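Local structure of TATA-box-binding protein (Methanococcus jannaschii, 2Z8U) at residues D26-L30 with E31-M35. The protein probably binds the TATA box of archaeal promoters as a general transcription factor, taking part in the activation of genes transcribed by RNA polymerase. Residues are numbered along the deposited sequence; the frame is centred on the assembly and turned at random.
Sequences DNIDL and EEVAM
Val-33 N donates to Asp-29 O (3.2 Å) and Ala-34 N to Leu-30 O (2.9 Å), two successive i to i+4 bonds that open the first turn of helix 30-36. Asp-29 is its N-cap: OD1 accepts from Glu-32 N at 3.3 Å, a long but nearly straight bond. The amide arrives from above the carboxylate plane, 69° out of it. The first torsion sets CG beside the carbonyl carbon (chi1 178°), which brings OD1 up to the amide of Glu-32. Without a carboxylate, as with an alanine at Asp-29, the Glu-32 amide would probably lose its capping acceptor and the helix start be less well fixed. On the buried side, Ile-28 CG2 meets Val-33 CG2 at 3.7 Å, a hydrophobic staple between the residue before the N-cap and the fourth after it, while Val-33 also packs on Leu-50 of strand 50-54, tying the helix to the sheet of the first TBP repeat. Glu-32 lays its CG 3.5 Å from Asp-29 OD2, and the two carboxylate planes lie only 18° apart. Asp-29 OD2 and Glu-32 OE2 approach to 3.9 Å, so like charges probably repel here, a cost that the capping bond and helix-end dipole may partly offset.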
ATOM      1  N   ASP B  26      27.860 -29.323  11.249  1.00 41.01           N
ATOM      2  CA  ASP B  26      26.873 -29.690  10.205  1.00 42.71           C
ATOM      3  C   ASP B  26      25.481 -30.153  10.665  1.00 42.88           C
ATOM      4  O   ASP B  26      24.501 -30.035   9.905  1.00 44.83           O
ATOM      5  CB  ASP B  26      27.440 -30.813   9.307  1.00 44.13           C
ATOM      6  CG  ASP B  26      28.752 -30.420   8.600  1.00 48.48           C
ATOM      7  OD1 ASP B  26      28.851 -29.307   8.013  1.00 51.03           O
ATOM      8  OD2 ASP B  26      29.684 -31.266   8.606  1.00 53.59           O
ATOM      9  N   ASN B  27      25.406 -30.754  11.844  1.00 41.56           N
ATOM     10  CA  ASN B  27      24.185 -31.404  12.317  1.00 41.32           C
ATOM     11  C   ASN B  27      24.411 -31.618  13.806  1.00 40.26           C
ATOM     12  O   ASN B  27      24.523 -32.750  14.286  1.00 39.51           O
ATOM     13  CB  ASN B  27      23.946 -32.727  11.547  1.00 41.52           C
ATOM     14  CG  ASN B  27      22.774 -33.552  12.084  1.00 43.39           C
ATOM     15  OD1 ASN B  27      21.781 -33.024  12.597  1.00 44.88           O
ATOM     16  ND2 ASN B  27      22.892 -34.871  11.951  1.00 42.23           N
ATOM     17  N   ILE B  28      24.464 -30.493  14.509  1.00 38.47           N
ATOM     18  CA  ILE B  28      24.926 -30.402  15.888  1.00 37.94           C
ATOM     19  C   ILE B  28      23.821 -30.859  16.832  1.00 36.52           C
ATOM     20  O   ILE B  28      22.673 -30.422  16.723  1.00 36.37           O
ATOM     21  CB  ILE B  28      25.316 -28.932  16.262  1.00 37.41           C
ATOM     22  CG1 ILE B  28      26.168 -28.251  15.162  1.00 40.17           C
ATOM     23  CG2 ILE B  28      25.965 -28.875  17.665  1.00 38.29           C
ATOM     24  CD1 ILE B  28      27.677 -28.171  15.424  1.00 44.78           C
ATOM     25  N   ASP B  29      24.171 -31.754  17.751  1.00 36.14           N
ATOM     26  CA  ASP B  29      23.209 -32.274  18.715  1.00 35.55           C
ATOM     27  C   ASP B  29      23.104 -31.252  19.834  1.00 33.80           C
ATOM     28  O   ASP B  29      23.918 -31.251  20.740  1.00 33.64           O
ATOM     29  CB  ASP B  29      23.706 -33.645  19.208  1.00 35.63           C
ATOM     30  CG  ASP B  29      22.828 -34.285  20.267  1.00 37.57           C
ATOM     31  OD1 ASP B  29      21.931 -33.646  20.869  1.00 39.67           O
ATOM     32  OD2 ASP B  29      23.056 -35.498  20.479  1.00 37.80           O
ATOM     33  N   LEU B  30      22.091 -30.393  19.780  1.00 33.25           N
ATOM     34  CA  LEU B  30      21.950 -29.314  20.792  1.00 32.71           C
ATOM     35  C   LEU B  30      21.627 -29.794  22.219  1.00 32.60           C
ATOM     36  O   LEU B  30      21.980 -29.117  23.192  1.00 31.67           O
ATOM     37  CB  LEU B  30      20.912 -28.277  20.325  1.00 33.54           C
ATOM     38  CG  LEU B  30      21.283 -27.549  19.019  1.00 33.51           C
ATOM     39  CD1 LEU B  30      20.197 -26.572  18.640  1.00 34.53           C
ATOM     40  CD2 LEU B  30      22.650 -26.832  19.144  1.00 34.81           C
ATOM     41  N   GLU B  31      20.955 -30.938  22.348  1.00 32.29           N
ATOM     42  CA  GLU B  31      20.748 -31.528  23.677  1.00 33.65           C
ATOM     43  C   GLU B  31      22.094 -31.817  24.397  1.00 32.70           C
ATOM     44  O   GLU B  31      22.245 -31.523  25.583  1.00 32.93           O
ATOM     45  CB  GLU B  31      19.862 -32.777  23.619  1.00 33.56           C
ATOM     46  CG  GLU B  31      19.718 -33.472  24.996  1.00 36.44           C
ATOM     47  CD  GLU B  31      18.747 -34.634  25.007  1.00 37.12           C
ATOM     48  OE1 GLU B  31      18.312 -35.070  23.910  1.00 41.72           O
ATOM     49  OE2 GLU B  31      18.413 -35.111  26.124  1.00 41.20           O
ATOM     50  N   GLU B  32      23.059 -32.387  23.680  1.00 32.11           N
ATOM     51  CA  GLU B  32      24.382 -32.639  24.238  1.00 32.78           C
ATOM     52  C   GLU B  32      25.176 -31.350  24.464  1.00 32.47           C
ATOM     53  O   GLU B  32      25.916 -31.255  25.427  1.00 33.77           O
ATOM     54  CB  GLU B  32      25.171 -33.605  23.353  1.00 33.51           C
ATOM     55  CG  GLU B  32      24.698 -35.054  23.508  1.00 35.70           C
ATOM     56  CD  GLU B  32      25.647 -36.056  22.881  1.00 39.74           C
ATOM     57  OE1 GLU B  32      26.629 -35.635  22.237  1.00 40.99           O
ATOM     58  OE2 GLU B  32      25.396 -37.271  23.035  1.00 42.35           O
ATOM     59  N   VAL B  33      25.016 -30.358  23.587  1.00 32.50           N
ATOM     60  CA  VAL B  33      25.635 -29.023  23.807  1.00 32.49           C
ATOM     61  C   VAL B  33      25.107 -28.442  25.124  1.00 32.76           C
ATOM     62  O   VAL B  33      25.876 -27.960  25.971  1.00 33.00           O
ATOM     63  CB  VAL B  33      25.372 -28.071  22.600  1.00 32.12           C
ATOM     64  CG1 VAL B  33      25.913 -26.674  22.852  1.00 33.22           C
ATOM     65  CG2 VAL B  33      25.993 -28.634  21.325  1.00 32.25           C
ATOM     66  N   ALA B  34      23.799 -28.534  25.341  1.00 33.10           N
ATOM     67  CA  ALA B  34      23.225 -28.038  26.593  1.00 33.04           C
ATOM     68  C   ALA B  34      23.723 -28.792  27.829  1.00 33.59           C
ATOM     69  O   ALA B  34      23.801 -28.219  28.926  1.00 33.71           O
ATOM     70  CB  ALA B  34      21.702 -28.048  26.519  1.00 33.05           C
ATOM     71  N   MET B  35      24.075 -30.067  27.663  1.00 32.75           N
ATOM     72  CA  MET B  35      24.659 -30.839  28.765  1.00 33.53           C
ATOM     73  C   MET B  35      26.032 -30.336  29.205  1.00 34.24           C
ATOM     74  O   MET B  35      26.449 -30.576  30.330  1.00 33.94           O
ATOM     75  CB  MET B  35      24.791 -32.310  28.398  1.00 32.47           C
ATOM     76  CG  MET B  35      23.473 -33.021  28.297  1.00 32.73           C
ATOM     77  SD  MET B  35      23.772 -34.719  27.817  1.00 33.02           S
ATOM     78  CE  MET B  35      22.150 -35.383  27.860  1.00 32.62           C
TER